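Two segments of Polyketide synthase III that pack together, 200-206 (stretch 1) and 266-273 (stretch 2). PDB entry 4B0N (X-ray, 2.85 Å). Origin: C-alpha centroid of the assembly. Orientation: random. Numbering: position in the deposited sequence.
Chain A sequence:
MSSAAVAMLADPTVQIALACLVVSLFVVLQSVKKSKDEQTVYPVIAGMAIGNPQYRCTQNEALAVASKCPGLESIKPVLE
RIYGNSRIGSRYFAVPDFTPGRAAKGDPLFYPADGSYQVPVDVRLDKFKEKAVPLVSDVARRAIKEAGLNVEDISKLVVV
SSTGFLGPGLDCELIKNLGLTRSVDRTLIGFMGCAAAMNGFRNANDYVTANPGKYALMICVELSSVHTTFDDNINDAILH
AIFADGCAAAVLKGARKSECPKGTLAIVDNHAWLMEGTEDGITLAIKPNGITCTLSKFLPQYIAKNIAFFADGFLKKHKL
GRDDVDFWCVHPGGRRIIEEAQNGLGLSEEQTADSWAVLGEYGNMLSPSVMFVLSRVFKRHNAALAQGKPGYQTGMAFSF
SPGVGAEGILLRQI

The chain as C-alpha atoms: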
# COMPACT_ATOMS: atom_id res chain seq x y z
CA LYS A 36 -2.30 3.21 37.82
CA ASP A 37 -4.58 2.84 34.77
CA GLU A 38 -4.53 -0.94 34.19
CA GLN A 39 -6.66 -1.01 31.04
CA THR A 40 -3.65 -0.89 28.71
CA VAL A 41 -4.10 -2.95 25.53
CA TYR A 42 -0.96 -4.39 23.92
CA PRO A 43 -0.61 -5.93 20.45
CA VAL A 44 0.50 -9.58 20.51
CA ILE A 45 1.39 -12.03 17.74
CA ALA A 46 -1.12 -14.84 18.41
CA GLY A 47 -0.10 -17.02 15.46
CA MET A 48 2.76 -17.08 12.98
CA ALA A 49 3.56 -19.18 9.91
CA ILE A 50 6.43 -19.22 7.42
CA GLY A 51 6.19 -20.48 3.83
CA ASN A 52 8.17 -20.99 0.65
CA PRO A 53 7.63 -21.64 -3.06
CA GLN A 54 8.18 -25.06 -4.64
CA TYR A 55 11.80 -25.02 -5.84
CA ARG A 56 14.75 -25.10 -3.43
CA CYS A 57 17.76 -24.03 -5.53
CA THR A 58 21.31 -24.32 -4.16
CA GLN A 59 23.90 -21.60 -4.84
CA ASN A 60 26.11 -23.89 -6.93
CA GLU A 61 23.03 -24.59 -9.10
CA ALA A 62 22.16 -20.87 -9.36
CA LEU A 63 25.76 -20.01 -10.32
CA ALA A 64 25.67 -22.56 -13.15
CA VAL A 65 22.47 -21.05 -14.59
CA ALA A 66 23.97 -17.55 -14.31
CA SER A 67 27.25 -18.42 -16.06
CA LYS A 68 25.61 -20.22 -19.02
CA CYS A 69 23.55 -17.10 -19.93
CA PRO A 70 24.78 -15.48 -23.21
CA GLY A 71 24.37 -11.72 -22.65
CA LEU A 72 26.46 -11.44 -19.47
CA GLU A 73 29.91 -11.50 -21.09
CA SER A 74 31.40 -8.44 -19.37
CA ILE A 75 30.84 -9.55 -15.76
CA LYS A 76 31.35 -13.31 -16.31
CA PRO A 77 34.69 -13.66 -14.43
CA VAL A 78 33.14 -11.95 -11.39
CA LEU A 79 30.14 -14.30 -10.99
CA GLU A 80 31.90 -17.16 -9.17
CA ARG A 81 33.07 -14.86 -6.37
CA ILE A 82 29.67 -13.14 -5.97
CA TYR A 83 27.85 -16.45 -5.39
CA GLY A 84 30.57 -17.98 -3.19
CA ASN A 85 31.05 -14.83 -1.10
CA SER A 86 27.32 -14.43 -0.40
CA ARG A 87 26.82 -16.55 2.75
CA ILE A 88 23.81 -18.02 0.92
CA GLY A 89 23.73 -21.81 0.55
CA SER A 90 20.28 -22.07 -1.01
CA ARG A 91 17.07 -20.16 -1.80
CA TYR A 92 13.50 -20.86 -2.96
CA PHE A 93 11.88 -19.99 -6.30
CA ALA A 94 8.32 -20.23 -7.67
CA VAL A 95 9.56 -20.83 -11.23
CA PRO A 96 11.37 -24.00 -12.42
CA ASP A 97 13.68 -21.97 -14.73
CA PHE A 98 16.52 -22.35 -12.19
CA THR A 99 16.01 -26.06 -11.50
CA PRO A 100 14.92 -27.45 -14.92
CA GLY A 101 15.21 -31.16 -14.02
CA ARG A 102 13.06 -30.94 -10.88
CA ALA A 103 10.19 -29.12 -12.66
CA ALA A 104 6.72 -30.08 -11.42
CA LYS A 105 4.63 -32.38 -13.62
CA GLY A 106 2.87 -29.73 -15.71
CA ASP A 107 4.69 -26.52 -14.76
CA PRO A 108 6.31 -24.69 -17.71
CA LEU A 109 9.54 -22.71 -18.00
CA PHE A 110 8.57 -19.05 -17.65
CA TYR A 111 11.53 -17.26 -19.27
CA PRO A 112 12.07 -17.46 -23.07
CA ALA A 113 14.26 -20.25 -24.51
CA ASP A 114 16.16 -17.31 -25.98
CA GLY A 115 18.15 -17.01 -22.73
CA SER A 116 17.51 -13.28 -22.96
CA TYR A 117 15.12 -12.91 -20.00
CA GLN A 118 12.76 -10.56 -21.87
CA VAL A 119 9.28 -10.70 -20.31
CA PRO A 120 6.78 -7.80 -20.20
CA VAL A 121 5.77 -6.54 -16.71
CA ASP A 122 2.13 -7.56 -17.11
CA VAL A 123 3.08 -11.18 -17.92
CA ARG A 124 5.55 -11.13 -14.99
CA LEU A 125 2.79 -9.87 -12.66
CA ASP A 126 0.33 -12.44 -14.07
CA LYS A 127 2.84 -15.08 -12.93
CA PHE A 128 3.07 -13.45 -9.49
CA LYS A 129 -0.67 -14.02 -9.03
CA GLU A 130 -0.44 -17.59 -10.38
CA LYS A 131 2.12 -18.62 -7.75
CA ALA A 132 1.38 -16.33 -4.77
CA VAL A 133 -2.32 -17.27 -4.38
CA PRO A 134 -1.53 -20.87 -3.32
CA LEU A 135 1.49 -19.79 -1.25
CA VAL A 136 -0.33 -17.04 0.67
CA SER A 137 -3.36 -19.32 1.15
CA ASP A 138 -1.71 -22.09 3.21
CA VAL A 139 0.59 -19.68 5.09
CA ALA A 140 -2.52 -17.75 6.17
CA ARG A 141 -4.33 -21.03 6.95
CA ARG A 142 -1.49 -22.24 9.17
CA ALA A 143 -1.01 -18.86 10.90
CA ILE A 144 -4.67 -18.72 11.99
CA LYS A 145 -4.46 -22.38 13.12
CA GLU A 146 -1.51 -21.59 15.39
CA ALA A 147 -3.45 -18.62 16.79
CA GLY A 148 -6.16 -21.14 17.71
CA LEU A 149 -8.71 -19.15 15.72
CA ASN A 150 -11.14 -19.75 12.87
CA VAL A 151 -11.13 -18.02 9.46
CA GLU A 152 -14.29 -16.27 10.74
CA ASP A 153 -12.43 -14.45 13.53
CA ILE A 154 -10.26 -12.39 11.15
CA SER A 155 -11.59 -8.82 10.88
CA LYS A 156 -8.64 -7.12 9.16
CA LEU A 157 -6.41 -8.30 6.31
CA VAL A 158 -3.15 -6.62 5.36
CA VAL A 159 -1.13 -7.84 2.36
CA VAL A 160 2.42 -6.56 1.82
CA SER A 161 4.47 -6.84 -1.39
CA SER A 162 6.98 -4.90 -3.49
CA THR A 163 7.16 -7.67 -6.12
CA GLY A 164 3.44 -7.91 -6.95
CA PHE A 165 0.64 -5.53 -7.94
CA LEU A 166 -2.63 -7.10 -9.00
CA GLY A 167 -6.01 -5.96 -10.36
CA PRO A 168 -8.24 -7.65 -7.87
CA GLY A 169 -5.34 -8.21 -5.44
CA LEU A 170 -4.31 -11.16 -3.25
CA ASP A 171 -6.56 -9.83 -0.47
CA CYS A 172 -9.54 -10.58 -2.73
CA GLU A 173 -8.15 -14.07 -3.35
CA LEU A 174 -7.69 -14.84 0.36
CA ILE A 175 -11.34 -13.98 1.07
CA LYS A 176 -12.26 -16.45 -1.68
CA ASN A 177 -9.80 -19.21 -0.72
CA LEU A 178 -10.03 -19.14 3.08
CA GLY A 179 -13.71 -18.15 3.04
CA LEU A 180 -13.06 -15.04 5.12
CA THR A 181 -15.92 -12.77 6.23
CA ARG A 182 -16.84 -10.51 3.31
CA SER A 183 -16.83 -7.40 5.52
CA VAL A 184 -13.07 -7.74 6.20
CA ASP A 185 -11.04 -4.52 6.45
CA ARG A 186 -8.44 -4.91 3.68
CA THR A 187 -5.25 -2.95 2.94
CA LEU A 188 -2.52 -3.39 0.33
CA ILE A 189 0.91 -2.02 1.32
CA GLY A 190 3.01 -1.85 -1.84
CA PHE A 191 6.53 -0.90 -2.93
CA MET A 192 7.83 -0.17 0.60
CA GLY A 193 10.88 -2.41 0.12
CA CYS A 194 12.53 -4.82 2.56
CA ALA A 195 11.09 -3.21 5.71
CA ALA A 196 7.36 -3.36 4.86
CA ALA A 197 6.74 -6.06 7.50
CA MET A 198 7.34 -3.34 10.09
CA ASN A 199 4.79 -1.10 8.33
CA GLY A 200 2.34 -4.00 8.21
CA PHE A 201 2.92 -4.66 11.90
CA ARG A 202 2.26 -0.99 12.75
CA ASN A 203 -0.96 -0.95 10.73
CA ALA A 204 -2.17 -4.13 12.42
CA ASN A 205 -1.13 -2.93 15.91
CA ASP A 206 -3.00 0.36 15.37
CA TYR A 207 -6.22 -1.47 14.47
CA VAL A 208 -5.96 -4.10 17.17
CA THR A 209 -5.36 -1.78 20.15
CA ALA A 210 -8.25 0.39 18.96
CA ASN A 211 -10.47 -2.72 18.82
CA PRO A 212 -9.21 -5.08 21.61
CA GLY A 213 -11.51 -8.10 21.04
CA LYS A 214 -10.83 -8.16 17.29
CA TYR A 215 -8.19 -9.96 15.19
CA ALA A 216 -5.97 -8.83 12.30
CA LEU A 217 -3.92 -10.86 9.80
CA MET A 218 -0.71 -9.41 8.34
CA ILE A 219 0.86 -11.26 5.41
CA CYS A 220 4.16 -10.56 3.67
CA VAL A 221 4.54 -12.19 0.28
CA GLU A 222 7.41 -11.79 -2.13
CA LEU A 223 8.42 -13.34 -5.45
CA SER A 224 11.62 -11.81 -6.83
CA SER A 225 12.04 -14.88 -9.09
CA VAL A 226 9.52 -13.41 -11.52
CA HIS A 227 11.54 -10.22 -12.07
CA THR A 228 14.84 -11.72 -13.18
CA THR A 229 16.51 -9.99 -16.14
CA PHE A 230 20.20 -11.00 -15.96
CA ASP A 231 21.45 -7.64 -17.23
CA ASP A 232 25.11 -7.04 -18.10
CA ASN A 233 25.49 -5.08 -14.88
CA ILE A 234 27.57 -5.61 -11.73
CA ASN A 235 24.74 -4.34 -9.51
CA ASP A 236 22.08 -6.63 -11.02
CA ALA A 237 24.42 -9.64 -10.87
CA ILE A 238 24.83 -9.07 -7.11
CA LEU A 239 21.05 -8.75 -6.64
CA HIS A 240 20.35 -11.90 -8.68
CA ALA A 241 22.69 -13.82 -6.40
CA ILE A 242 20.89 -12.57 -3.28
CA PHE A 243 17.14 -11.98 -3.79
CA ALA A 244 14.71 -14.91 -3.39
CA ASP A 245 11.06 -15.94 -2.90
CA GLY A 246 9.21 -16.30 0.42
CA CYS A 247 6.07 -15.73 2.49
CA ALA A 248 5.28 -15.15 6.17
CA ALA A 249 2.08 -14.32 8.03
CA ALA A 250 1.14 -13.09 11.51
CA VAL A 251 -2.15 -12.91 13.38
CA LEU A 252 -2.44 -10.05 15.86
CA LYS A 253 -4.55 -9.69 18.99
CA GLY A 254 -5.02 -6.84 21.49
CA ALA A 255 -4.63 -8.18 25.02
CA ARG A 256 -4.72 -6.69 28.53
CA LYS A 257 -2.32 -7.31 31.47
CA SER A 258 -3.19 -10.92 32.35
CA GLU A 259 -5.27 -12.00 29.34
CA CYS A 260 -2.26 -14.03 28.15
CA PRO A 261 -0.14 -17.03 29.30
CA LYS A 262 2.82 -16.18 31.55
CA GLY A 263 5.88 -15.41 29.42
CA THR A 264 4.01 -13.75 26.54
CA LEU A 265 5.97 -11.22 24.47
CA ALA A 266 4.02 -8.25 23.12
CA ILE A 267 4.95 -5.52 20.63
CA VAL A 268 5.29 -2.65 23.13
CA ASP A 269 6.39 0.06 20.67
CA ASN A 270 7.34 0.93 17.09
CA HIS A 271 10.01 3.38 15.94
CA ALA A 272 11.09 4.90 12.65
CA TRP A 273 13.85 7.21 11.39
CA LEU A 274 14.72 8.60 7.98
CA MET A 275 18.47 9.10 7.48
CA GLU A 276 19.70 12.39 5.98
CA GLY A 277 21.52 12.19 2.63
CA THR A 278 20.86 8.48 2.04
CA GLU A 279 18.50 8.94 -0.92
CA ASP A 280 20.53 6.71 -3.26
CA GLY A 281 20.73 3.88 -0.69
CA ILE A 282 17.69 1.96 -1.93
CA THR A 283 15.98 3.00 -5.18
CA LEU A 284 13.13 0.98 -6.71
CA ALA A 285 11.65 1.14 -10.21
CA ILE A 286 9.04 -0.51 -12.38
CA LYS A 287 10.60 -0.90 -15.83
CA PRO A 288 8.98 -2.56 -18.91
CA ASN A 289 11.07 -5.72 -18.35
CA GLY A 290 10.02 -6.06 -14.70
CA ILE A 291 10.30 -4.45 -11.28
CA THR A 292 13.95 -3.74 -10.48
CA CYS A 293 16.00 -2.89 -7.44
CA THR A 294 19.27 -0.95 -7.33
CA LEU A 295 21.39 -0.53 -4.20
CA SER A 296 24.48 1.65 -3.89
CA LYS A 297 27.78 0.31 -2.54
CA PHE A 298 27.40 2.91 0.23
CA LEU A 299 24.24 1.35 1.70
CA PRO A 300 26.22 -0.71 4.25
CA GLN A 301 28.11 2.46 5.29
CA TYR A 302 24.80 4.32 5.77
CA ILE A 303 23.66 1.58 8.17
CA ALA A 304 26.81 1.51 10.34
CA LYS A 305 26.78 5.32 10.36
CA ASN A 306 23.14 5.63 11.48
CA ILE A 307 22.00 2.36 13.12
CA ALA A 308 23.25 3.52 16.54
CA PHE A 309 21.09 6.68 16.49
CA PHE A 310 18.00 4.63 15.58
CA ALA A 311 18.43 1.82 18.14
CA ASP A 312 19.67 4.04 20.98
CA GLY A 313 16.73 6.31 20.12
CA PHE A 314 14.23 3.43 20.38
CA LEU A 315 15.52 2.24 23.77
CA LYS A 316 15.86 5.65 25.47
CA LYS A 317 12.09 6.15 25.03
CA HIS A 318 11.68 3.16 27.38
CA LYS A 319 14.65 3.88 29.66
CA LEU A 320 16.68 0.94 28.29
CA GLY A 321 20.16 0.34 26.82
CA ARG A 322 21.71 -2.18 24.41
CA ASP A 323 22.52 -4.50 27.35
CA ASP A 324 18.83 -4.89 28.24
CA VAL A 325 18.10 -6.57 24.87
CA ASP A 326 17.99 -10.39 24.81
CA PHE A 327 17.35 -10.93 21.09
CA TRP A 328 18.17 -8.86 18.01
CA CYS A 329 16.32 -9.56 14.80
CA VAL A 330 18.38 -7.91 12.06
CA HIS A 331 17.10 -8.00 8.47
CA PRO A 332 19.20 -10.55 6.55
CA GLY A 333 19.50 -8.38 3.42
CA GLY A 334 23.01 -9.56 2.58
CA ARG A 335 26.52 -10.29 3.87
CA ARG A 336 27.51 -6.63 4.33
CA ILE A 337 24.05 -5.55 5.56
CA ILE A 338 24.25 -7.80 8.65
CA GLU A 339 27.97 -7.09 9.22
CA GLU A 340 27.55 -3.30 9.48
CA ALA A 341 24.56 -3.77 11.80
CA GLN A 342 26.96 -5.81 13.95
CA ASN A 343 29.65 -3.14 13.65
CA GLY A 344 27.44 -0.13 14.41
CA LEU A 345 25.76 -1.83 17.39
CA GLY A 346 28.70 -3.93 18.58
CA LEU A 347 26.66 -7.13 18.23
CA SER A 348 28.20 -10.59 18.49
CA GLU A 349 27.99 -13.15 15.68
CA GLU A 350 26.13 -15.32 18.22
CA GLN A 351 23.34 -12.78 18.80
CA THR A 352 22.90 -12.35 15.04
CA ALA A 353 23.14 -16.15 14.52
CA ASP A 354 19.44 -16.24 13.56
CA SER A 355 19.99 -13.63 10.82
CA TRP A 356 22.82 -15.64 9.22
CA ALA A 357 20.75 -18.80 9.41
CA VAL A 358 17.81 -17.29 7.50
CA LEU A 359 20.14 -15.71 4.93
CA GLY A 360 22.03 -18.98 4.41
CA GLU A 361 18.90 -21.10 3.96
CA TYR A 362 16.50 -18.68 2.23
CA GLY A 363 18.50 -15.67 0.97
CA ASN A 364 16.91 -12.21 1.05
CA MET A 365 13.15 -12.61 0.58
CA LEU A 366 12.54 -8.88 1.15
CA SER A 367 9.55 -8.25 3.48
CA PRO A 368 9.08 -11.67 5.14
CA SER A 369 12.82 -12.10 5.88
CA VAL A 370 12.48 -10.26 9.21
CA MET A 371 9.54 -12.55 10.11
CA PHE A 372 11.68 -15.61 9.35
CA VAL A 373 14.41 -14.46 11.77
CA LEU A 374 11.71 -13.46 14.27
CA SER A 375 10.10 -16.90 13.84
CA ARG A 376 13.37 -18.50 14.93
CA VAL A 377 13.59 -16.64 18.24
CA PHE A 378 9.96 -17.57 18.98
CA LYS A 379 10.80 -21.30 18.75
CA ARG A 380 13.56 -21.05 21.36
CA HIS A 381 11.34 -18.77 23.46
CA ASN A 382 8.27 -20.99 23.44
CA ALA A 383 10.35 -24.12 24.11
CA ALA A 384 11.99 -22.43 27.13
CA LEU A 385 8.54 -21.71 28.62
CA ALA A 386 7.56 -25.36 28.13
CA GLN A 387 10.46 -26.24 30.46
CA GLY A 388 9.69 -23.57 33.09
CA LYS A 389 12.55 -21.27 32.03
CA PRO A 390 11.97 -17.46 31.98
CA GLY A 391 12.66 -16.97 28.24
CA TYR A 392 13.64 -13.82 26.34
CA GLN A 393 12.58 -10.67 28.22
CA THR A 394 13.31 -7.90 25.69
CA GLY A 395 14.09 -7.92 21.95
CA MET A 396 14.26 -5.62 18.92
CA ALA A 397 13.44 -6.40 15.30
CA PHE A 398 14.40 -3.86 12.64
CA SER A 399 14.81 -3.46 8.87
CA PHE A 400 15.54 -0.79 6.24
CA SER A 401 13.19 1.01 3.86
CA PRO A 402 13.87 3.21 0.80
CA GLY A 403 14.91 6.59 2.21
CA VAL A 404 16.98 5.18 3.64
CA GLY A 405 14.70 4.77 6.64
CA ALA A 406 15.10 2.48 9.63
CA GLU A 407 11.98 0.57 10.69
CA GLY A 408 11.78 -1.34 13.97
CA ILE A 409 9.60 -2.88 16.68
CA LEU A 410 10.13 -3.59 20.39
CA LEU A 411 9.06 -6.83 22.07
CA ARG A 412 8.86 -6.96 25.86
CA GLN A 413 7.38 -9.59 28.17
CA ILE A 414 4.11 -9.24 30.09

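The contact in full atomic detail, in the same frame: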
# COMPACT_ATOMS: atom_id res chain seq x y z
N GLY A 200 3.48 -3.11 8.04
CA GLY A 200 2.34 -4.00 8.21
C GLY A 200 2.03 -4.25 9.67
O GLY A 200 0.86 -4.21 10.07
N PHE A 201 3.07 -4.50 10.46
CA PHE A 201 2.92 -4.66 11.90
C PHE A 201 2.28 -3.43 12.56
O PHE A 201 1.33 -3.56 13.33
CB PHE A 201 4.25 -5.01 12.58
CG PHE A 201 4.52 -6.49 12.69
CD1 PHE A 201 3.57 -7.33 13.27
CD2 PHE A 201 5.72 -7.03 12.25
CE1 PHE A 201 3.82 -8.70 13.39
CE2 PHE A 201 5.96 -8.39 12.35
CZ PHE A 201 5.01 -9.22 12.93
N ARG A 202 2.80 -2.25 12.23
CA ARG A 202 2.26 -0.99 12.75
C ARG A 202 0.78 -0.84 12.44
O ARG A 202 -0.02 -0.53 13.33
CB ARG A 202 3.02 0.21 12.19
CG ARG A 202 4.41 0.40 12.77
CD ARG A 202 4.90 1.80 12.48
NE ARG A 202 6.35 1.91 12.66
CZ ARG A 202 7.23 1.76 11.67
NH1 ARG A 202 6.83 1.49 10.44
NH2 ARG A 202 8.53 1.87 11.93
N ASN A 203 0.42 -1.06 11.18
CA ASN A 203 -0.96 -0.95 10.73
C ASN A 203 -1.90 -1.92 11.43
O ASN A 203 -3.04 -1.58 11.74
CB ASN A 203 -1.04 -1.12 9.22
CG ASN A 203 -0.69 0.14 8.46
OD1 ASN A 203 0.08 0.98 8.94
ND2 ASN A 203 -1.25 0.28 7.27
N ALA A 204 -1.40 -3.13 11.70
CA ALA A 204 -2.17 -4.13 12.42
C ALA A 204 -2.27 -3.79 13.91
O ALA A 204 -3.34 -3.93 14.51
CB ALA A 204 -1.56 -5.51 12.22
N ASN A 205 -1.16 -3.35 14.50
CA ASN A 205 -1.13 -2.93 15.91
C ASN A 205 -2.11 -1.79 16.18
O ASN A 205 -2.85 -1.83 17.17
CB ASN A 205 0.29 -2.51 16.33
CG ASN A 205 1.31 -3.64 16.20
OD1 ASN A 205 0.96 -4.79 15.94
ND2 ASN A 205 2.58 -3.31 16.39
N ASP A 206 -2.10 -0.79 15.29
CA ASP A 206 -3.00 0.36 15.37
C ASP A 206 -4.46 -0.08 15.45
O ASP A 206 -5.21 0.40 16.30
CB ASP A 206 -2.81 1.27 14.16
CG ASP A 206 -1.48 2.02 14.17
OD1 ASP A 206 -0.75 1.99 15.19
OD2 ASP A 206 -1.16 2.65 13.13
N ALA A 266 4.90 -9.13 23.89
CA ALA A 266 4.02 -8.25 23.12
C ALA A 266 4.82 -7.13 22.45
O ALA A 266 5.86 -6.72 22.96
CB ALA A 266 2.95 -7.67 24.02
N ILE A 267 4.32 -6.65 21.32
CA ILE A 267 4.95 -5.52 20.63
C ILE A 267 4.60 -4.22 21.36
O ILE A 267 3.53 -3.63 21.14
CB ILE A 267 4.60 -5.48 19.12
CG1 ILE A 267 4.89 -6.84 18.47
CG2 ILE A 267 5.39 -4.37 18.42
CD1 ILE A 267 4.34 -7.01 17.07
N VAL A 268 5.51 -3.79 22.24
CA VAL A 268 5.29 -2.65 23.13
C VAL A 268 5.36 -1.30 22.41
O VAL A 268 4.62 -0.37 22.76
CB VAL A 268 6.28 -2.66 24.32
CG1 VAL A 268 5.92 -1.58 25.34
CG2 VAL A 268 6.27 -4.02 25.01
N ASP A 269 6.23 -1.19 21.42
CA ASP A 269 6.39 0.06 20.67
C ASP A 269 6.90 -0.16 19.25
O ASP A 269 7.44 -1.22 18.92
CB ASP A 269 7.31 1.03 21.42
CG ASP A 269 7.15 2.48 20.97
OD1 ASP A 269 6.02 2.89 20.63
OD2 ASP A 269 8.16 3.22 20.98
N ASN A 270 6.71 0.86 18.41
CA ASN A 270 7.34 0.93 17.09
C ASN A 270 8.09 2.24 16.92
O ASN A 270 7.68 3.28 17.45
CB ASN A 270 6.31 0.72 15.97
CG ASN A 270 5.07 1.58 16.14
OD1 ASN A 270 5.11 2.80 15.93
ND2 ASN A 270 3.96 0.95 16.49
N HIS A 271 9.19 2.20 16.17
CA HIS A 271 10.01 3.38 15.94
C HIS A 271 10.49 3.44 14.52
O HIS A 271 10.74 2.41 13.90
CB HIS A 271 11.19 3.40 16.91
CG HIS A 271 11.92 4.72 16.98
ND1 HIS A 271 11.32 5.86 17.38
CD2 HIS A 271 13.24 5.06 16.70
CE1 HIS A 271 12.20 6.87 17.34
NE2 HIS A 271 13.38 6.38 16.92
N ALA A 272 10.59 4.66 14.00
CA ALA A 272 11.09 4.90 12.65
C ALA A 272 12.11 6.03 12.65
O ALA A 272 12.18 6.81 13.61
CB ALA A 272 9.93 5.22 11.72
N TRP A 273 12.91 6.10 11.59
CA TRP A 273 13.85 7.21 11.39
C TRP A 273 14.38 7.24 9.99
O TRP A 273 14.99 6.27 9.53
CB TRP A 273 15.00 7.17 12.39
CG TRP A 273 15.79 8.44 12.39
CD1 TRP A 273 17.03 8.68 11.78
CD2 TRP A 273 15.42 9.72 13.01
NE1 TRP A 273 17.43 9.98 11.99
CE2 TRP A 273 16.52 10.66 12.72
CE3 TRP A 273 14.33 10.17 13.76
CZ2 TRP A 273 16.51 11.97 13.16
CZ3 TRP A 273 14.33 11.50 14.20
CH2 TRP A 273 15.39 12.38 13.91
O HOH W 1 7.07 3.95 14.44

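A helix, 200-206, lies across a strand, 266-273, with 9.7 Å between the axes at closest approach and an angle of 135° between their N-to-C directions. The contact is small, 312 Å² summed over both sides, and most of it belongs to Arg202, Ile267 and Asn270. Arg202, Asn205 and Ile267 are buried, while Asn270 is partly exposed, which suits an amide that bonds to a water.

Arg202 covers the most, 83 Å². Its CA-to-CB bond points sideways, so reach has to come from the chain: chi1 is m, chi2 and chi3 are both t, and this extended form carries the guanidinium along the strand to the backbone of His271. There Arg202 NH2 donates a hydrogen bond to His271 O, 3.0 Å away and near the guanidinium plane, with an N-H...O angle of 137°. Because the acceptor is a main-chain carbonyl, the bond does not depend on the His271 side chain, whose CB points away from the helix. On the way Arg202 NE passes 3.5 Å from Asn270 CB, and at the end Arg202 NH2 also lies 3.6 Å from Ala272 CB; the methyl of Ala272 points toward the helix and lies against the guanidinium.

Asn270 sits opposite Arg202, their CA atoms 7.0 Å apart. Its p rotamer helps place Asn270 OD1 2.7 Å from the oxygen of water 1, which donates a hydrogen bond to it. The same water accepts a weak one from Arg202 NE at 2.8 Å, so a single solvent molecule links the two side chains where they do not bond directly.

Ile267 supplies the apolar end. Pointing toward the helix, it extends CD1 to within 3.9 Å of Phe201 CD1, while Ile267 CG2 lies 3.6 Å from Asn205 ND2. One helical turn separates Phe201 from Asn205, and Ile267 touches both, with CD1 near each of them. The rule is economical: Ile267 packs against Phe201 and the side-chain amide of Asn205 at one end, and a long cationic side chain ties the other to backbone.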